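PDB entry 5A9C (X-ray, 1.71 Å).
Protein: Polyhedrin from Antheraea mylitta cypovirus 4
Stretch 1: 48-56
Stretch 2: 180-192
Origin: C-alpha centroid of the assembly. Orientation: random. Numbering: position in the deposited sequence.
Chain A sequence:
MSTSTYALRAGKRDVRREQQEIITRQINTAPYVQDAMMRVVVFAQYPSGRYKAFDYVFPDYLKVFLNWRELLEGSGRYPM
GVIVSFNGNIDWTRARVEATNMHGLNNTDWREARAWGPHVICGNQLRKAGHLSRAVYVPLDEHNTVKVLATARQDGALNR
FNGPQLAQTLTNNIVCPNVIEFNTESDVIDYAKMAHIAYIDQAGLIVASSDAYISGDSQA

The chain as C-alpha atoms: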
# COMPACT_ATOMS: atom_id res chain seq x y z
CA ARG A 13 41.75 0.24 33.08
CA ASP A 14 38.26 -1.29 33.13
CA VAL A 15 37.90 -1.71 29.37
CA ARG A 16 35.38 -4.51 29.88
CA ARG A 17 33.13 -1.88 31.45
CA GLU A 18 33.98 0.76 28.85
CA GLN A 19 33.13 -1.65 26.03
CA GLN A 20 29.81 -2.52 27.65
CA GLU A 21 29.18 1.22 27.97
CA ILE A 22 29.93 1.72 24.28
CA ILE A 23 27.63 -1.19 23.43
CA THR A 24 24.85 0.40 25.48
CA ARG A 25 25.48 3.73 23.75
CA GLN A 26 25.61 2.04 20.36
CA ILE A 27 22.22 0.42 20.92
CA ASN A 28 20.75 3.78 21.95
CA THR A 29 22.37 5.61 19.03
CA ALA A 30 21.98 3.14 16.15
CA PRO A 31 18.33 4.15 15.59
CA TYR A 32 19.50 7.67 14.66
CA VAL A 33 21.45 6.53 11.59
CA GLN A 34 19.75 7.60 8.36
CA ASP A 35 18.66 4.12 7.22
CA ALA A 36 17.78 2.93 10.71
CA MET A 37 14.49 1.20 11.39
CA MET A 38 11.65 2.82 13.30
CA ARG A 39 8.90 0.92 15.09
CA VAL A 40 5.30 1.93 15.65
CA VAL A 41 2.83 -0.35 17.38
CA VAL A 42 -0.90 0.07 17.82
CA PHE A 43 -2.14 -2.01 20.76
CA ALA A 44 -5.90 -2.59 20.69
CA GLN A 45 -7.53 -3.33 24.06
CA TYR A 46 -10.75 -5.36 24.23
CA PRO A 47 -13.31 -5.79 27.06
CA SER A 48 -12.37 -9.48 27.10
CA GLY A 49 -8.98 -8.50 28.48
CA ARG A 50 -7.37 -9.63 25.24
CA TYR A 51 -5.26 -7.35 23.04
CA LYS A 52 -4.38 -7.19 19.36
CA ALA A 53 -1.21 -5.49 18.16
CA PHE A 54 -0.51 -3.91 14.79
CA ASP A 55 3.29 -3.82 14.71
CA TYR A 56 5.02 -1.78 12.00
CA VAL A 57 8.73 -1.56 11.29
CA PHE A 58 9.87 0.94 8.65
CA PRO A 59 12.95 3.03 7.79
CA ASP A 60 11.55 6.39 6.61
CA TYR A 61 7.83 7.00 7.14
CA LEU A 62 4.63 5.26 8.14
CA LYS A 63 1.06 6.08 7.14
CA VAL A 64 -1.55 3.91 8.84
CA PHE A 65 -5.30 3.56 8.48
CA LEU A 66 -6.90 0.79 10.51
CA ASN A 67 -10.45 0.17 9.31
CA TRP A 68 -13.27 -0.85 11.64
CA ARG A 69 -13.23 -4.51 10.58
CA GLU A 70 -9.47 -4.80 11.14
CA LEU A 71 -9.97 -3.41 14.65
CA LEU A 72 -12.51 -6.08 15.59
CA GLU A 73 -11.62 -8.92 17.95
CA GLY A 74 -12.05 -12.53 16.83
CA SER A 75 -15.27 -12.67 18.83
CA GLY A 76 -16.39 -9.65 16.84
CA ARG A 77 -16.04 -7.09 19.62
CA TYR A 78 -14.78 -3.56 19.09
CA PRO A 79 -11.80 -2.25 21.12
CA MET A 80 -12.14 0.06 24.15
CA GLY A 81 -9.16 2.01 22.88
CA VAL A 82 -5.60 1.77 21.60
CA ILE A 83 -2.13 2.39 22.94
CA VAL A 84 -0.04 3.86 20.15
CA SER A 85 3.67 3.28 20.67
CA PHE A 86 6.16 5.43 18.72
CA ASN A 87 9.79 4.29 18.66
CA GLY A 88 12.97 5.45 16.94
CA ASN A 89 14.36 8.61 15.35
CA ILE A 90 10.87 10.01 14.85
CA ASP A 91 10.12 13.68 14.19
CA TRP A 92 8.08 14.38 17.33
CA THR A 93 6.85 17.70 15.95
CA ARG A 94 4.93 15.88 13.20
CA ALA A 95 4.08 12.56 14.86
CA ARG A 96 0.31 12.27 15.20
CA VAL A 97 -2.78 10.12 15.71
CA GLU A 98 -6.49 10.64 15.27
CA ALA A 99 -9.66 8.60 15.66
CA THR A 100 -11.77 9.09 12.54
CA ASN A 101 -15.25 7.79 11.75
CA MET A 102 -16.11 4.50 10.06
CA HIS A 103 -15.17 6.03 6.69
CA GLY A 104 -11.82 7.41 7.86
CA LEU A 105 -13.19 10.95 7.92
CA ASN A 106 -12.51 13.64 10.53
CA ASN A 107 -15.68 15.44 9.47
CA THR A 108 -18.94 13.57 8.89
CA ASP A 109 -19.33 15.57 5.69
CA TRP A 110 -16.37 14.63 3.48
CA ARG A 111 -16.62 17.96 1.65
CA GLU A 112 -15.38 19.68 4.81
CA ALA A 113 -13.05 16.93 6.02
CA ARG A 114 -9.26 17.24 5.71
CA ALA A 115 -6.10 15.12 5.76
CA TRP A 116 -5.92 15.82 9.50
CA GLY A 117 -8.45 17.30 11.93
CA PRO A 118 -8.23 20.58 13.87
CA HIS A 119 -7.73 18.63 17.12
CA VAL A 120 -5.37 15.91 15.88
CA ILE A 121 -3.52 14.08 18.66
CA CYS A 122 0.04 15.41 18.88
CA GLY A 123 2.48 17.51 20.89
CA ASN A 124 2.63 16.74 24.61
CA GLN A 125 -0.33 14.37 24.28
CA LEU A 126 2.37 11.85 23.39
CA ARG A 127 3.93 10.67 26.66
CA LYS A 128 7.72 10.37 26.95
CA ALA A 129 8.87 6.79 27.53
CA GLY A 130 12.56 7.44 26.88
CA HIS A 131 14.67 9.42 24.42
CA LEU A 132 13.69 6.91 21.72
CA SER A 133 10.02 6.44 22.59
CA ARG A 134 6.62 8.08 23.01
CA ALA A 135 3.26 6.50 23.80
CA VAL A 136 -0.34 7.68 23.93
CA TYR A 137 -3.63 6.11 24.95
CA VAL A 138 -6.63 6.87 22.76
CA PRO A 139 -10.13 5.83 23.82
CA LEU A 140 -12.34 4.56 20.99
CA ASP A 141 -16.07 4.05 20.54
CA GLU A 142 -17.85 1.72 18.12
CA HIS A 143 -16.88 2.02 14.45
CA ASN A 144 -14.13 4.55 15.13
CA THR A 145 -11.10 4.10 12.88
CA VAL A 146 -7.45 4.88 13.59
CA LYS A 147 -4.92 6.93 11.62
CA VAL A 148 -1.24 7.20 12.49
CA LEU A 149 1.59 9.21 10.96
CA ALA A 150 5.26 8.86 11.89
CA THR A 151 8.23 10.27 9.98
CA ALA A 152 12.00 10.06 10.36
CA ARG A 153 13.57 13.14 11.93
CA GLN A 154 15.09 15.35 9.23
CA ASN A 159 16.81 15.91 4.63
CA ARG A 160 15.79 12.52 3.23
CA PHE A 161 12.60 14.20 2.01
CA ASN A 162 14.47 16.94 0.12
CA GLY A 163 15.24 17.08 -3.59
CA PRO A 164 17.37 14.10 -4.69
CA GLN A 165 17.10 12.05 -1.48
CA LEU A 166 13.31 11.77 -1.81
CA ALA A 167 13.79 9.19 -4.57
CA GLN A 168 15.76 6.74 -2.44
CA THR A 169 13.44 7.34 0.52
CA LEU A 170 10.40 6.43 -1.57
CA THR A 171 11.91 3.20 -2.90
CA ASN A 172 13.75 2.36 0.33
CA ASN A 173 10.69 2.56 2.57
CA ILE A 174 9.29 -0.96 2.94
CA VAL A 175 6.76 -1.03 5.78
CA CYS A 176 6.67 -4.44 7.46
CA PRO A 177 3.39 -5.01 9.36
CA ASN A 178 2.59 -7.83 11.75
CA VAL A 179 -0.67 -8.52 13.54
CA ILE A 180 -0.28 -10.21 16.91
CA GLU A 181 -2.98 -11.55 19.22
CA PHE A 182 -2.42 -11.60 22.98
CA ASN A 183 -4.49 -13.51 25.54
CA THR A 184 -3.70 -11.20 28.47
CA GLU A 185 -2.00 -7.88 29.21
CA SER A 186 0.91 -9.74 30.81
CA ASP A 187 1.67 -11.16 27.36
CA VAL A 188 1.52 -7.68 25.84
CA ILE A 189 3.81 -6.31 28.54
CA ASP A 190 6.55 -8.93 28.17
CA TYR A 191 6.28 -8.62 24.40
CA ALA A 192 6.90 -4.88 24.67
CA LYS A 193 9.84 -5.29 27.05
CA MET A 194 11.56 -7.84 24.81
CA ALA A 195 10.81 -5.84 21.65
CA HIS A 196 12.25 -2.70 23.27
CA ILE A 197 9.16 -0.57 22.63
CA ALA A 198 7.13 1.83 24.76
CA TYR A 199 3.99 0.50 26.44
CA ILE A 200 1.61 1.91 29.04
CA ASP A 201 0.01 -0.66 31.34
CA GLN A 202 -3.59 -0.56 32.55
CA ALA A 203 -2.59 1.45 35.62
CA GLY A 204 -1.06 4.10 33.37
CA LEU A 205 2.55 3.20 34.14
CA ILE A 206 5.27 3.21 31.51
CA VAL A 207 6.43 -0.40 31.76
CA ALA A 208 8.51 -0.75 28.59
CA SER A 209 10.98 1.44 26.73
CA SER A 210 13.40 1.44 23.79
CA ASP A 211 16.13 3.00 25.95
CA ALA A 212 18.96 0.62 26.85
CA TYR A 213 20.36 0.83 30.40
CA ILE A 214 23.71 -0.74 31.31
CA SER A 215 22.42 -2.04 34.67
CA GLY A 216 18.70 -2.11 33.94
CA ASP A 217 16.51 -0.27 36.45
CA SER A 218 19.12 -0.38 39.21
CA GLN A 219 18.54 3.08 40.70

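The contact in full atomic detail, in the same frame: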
# COMPACT_ATOMS: atom_id res chain seq x y z
N SER A 48 -12.70 -8.11 26.71
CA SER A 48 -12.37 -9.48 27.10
C SER A 48 -11.10 -9.54 27.93
O SER A 48 -10.86 -10.52 28.64
CB SER A 48 -12.21 -10.35 25.85
OG SER A 48 -11.18 -9.84 25.02
N GLY A 49 -10.28 -8.50 27.84
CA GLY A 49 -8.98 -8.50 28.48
C GLY A 49 -7.89 -8.85 27.49
O GLY A 49 -6.70 -8.73 27.79
N ARG A 50 -8.30 -9.30 26.31
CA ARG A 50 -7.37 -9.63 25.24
C ARG A 50 -6.92 -8.36 24.53
O ARG A 50 -7.58 -7.32 24.62
CB ARG A 50 -8.02 -10.58 24.24
CG ARG A 50 -8.59 -11.84 24.86
CD ARG A 50 -9.12 -12.79 23.79
NE ARG A 50 -8.60 -14.14 23.98
CZ ARG A 50 -7.51 -14.62 23.38
NH1 ARG A 50 -6.83 -13.86 22.54
NH2 ARG A 50 -7.12 -15.86 23.63
N TYR A 51 -5.80 -8.45 23.82
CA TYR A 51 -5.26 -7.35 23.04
C TYR A 51 -4.91 -7.83 21.64
O TYR A 51 -4.64 -9.01 21.43
CB TYR A 51 -3.99 -6.79 23.68
CG TYR A 51 -4.20 -5.92 24.90
CD1 TYR A 51 -4.56 -6.48 26.13
CD2 TYR A 51 -4.01 -4.54 24.84
CE1 TYR A 51 -4.74 -5.68 27.25
CE2 TYR A 51 -4.19 -3.74 25.96
CZ TYR A 51 -4.55 -4.31 27.16
OH TYR A 51 -4.73 -3.52 28.27
N LYS A 52 -4.92 -6.91 20.68
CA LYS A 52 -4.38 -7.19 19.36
C LYS A 52 -3.42 -6.08 18.96
O LYS A 52 -3.74 -4.90 19.10
CB LYS A 52 -5.49 -7.33 18.32
CG LYS A 52 -4.97 -7.74 16.94
CD LYS A 52 -6.03 -8.43 16.10
CE LYS A 52 -7.14 -7.48 15.69
NZ LYS A 52 -8.18 -8.17 14.86
N ALA A 53 -2.24 -6.46 18.49
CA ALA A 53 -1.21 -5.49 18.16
C ALA A 53 -0.98 -5.40 16.66
O ALA A 53 -0.86 -6.42 15.98
CB ALA A 53 0.08 -5.83 18.89
N PHE A 54 -0.93 -4.17 16.16
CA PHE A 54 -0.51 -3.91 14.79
C PHE A 54 0.89 -3.31 14.84
O PHE A 54 1.07 -2.14 15.17
CB PHE A 54 -1.49 -2.98 14.09
CG PHE A 54 -2.90 -3.50 14.05
CD1 PHE A 54 -3.75 -3.30 15.12
CD2 PHE A 54 -3.35 -4.23 12.97
CE1 PHE A 54 -5.04 -3.80 15.11
CE2 PHE A 54 -4.64 -4.73 12.94
CZ PHE A 54 -5.48 -4.52 14.01
N ASP A 55 1.88 -4.14 14.50
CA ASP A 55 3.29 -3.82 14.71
C ASP A 55 3.98 -3.49 13.39
O ASP A 55 4.13 -4.36 12.53
CB ASP A 55 3.96 -5.02 15.37
CG ASP A 55 5.36 -4.72 15.86
OD1 ASP A 55 5.94 -3.70 15.46
OD2 ASP A 55 5.88 -5.53 16.66
N TYR A 56 4.41 -2.24 13.24
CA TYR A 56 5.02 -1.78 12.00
C TYR A 56 6.49 -1.43 12.20
O TYR A 56 6.84 -0.66 13.09
CB TYR A 56 4.29 -0.55 11.46
CG TYR A 56 2.80 -0.72 11.28
CD1 TYR A 56 1.92 -0.44 12.32
CD2 TYR A 56 2.27 -1.16 10.07
CE1 TYR A 56 0.56 -0.59 12.16
CE2 TYR A 56 0.91 -1.32 9.90
CZ TYR A 56 0.05 -1.03 10.96
OH TYR A 56 -1.30 -1.18 10.80
N ILE A 180 -0.53 -9.26 15.84
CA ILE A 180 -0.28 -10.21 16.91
C ILE A 180 -1.43 -10.20 17.91
O ILE A 180 -1.85 -9.14 18.38
CB ILE A 180 1.03 -9.89 17.63
CG1 ILE A 180 2.16 -9.75 16.60
CG2 ILE A 180 1.36 -10.96 18.66
CD1 ILE A 180 3.47 -9.33 17.19
N GLU A 181 -1.92 -11.39 18.24
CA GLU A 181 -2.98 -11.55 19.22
C GLU A 181 -2.41 -11.96 20.57
O GLU A 181 -1.58 -12.86 20.65
CB GLU A 181 -4.00 -12.58 18.74
CG GLU A 181 -4.73 -12.19 17.46
CD GLU A 181 -5.68 -13.27 16.97
OE1 GLU A 181 -5.45 -14.45 17.29
OE2 GLU A 181 -6.65 -12.93 16.26
N PHE A 182 -2.85 -11.28 21.63
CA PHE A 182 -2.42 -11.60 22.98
C PHE A 182 -3.62 -12.01 23.83
O PHE A 182 -4.69 -11.42 23.73
CB PHE A 182 -1.74 -10.39 23.62
CG PHE A 182 -0.54 -9.90 22.87
CD1 PHE A 182 -0.66 -8.94 21.88
CD2 PHE A 182 0.72 -10.39 23.17
CE1 PHE A 182 0.45 -8.49 21.19
CE2 PHE A 182 1.84 -9.94 22.48
CZ PHE A 182 1.70 -8.98 21.49
N ASN A 183 -3.43 -13.03 24.66
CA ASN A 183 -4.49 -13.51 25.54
C ASN A 183 -4.72 -12.58 26.73
O ASN A 183 -5.85 -12.37 27.16
CB ASN A 183 -4.19 -14.92 26.04
CG ASN A 183 -4.12 -15.94 24.91
OD1 ASN A 183 -4.78 -15.78 23.88
ND2 ASN A 183 -3.33 -16.98 25.10
N THR A 184 -3.63 -12.02 27.27
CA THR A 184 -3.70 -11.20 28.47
C THR A 184 -2.75 -10.02 28.36
O THR A 184 -1.87 -10.01 27.51
CB THR A 184 -3.30 -12.01 29.72
OG1 THR A 184 -1.92 -12.36 29.64
CG2 THR A 184 -4.14 -13.28 29.82
N GLU A 185 -2.91 -9.02 29.23
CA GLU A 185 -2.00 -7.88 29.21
C GLU A 185 -0.57 -8.29 29.55
O GLU A 185 0.38 -7.72 29.04
CB GLU A 185 -2.45 -6.76 30.15
CG GLU A 185 -1.77 -5.43 29.81
CD GLU A 185 -1.94 -4.35 30.86
OE1 GLU A 185 -2.39 -4.65 31.99
OE2 GLU A 185 -1.62 -3.18 30.54
N SER A 186 -0.42 -9.28 30.43
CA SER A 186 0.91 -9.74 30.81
C SER A 186 1.71 -10.15 29.57
O SER A 186 2.90 -9.89 29.48
CB SER A 186 0.83 -10.89 31.82
OG SER A 186 0.14 -12.00 31.29
N ASP A 187 1.03 -10.78 28.61
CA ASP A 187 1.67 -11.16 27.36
C ASP A 187 2.08 -9.93 26.55
O ASP A 187 3.16 -9.89 25.96
CB ASP A 187 0.73 -12.04 26.53
CG ASP A 187 0.48 -13.39 27.17
OD1 ASP A 187 1.39 -13.90 27.86
OD2 ASP A 187 -0.63 -13.94 26.99
N VAL A 188 1.21 -8.92 26.52
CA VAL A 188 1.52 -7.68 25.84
C VAL A 188 2.75 -7.04 26.47
O VAL A 188 3.67 -6.62 25.78
CB VAL A 188 0.36 -6.68 25.91
CG1 VAL A 188 0.75 -5.36 25.27
CG2 VAL A 188 -0.88 -7.25 25.24
N ILE A 189 2.75 -6.97 27.80
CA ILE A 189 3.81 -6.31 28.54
C ILE A 189 5.18 -6.94 28.29
O ILE A 189 6.16 -6.24 28.03
CB ILE A 189 3.50 -6.29 30.05
CG1 ILE A 189 2.25 -5.44 30.30
CG2 ILE A 189 4.69 -5.75 30.83
CD1 ILE A 189 1.68 -5.58 31.70
N ASP A 190 5.26 -8.27 28.37
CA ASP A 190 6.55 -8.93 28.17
C ASP A 190 6.98 -8.84 26.71
O ASP A 190 8.17 -8.78 26.41
CB ASP A 190 6.51 -10.39 28.65
CG ASP A 190 7.89 -10.94 28.96
OD1 ASP A 190 8.50 -10.49 29.95
OD2 ASP A 190 8.38 -11.80 28.20
N TYR A 191 6.00 -8.83 25.81
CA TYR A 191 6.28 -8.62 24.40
C TYR A 191 6.95 -7.27 24.19
O TYR A 191 7.96 -7.17 23.49
CB TYR A 191 4.99 -8.70 23.58
CG TYR A 191 5.19 -8.48 22.10
CD1 TYR A 191 5.46 -9.54 21.25
CD2 TYR A 191 5.11 -7.21 21.55
CE1 TYR A 191 5.64 -9.35 19.89
CE2 TYR A 191 5.30 -7.00 20.20
CZ TYR A 191 5.56 -8.07 19.38
OH TYR A 191 5.75 -7.87 18.03
N ALA A 192 6.39 -6.23 24.80
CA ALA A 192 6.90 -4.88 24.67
C ALA A 192 8.30 -4.73 25.27
O ALA A 192 9.16 -4.08 24.68
CB ALA A 192 5.94 -3.88 25.31
O HOH W 1 -5.84 -8.69 30.23
O HOH W 2 -8.69 -10.88 15.09

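Strand 51-56 and strand 180-182 pair antiparallel, their directions 156° apart, and the chain after N183 turns into helix 185-192, whose axis passes 9.3 Å from that of strand 51-56. Two hydrogen-bonded pairs fix the register: Y51 N to F182 O (3.2 Å) with F182 N to Y51 O (2.9 Å), and A53 N to I180 O (2.7 Å) with I180 N to A53 O (2.9 Å). Between them sits the non-hydrogen-bonded pair K52 and E181, where K52 CA approaches I180 O at 3.3 Å in a CA-H...O contact.

Y51, A53, I180 and F182 share one sheet face, which V188 and Y191 approach. V188 CG2 packs 3.5 Å from Y51 CB, and A53, with only a methyl, leaves room for the F182 ring, whose CE1 lies 3.5 Å from A53 CB. Y191 OH, its position less certain, donates to D55 OD2 (2.7 Å), adding to the buried carboxylate's bonds elsewhere in the structure.

K52 and E181 lie on the other face; a water links K52 NZ (2.8 Å) to E181 OE2 (3.1 Å). Beyond Y51 and F182, R50 NH2 makes a very short hydrogen bond to N183 OD1 (2.4 Å), and another water bridges G49 O (2.6 Å) to E185 N (3.1 Å). The positive phi of G49 suits glycine: a CB would jam against the preceding carbonyl.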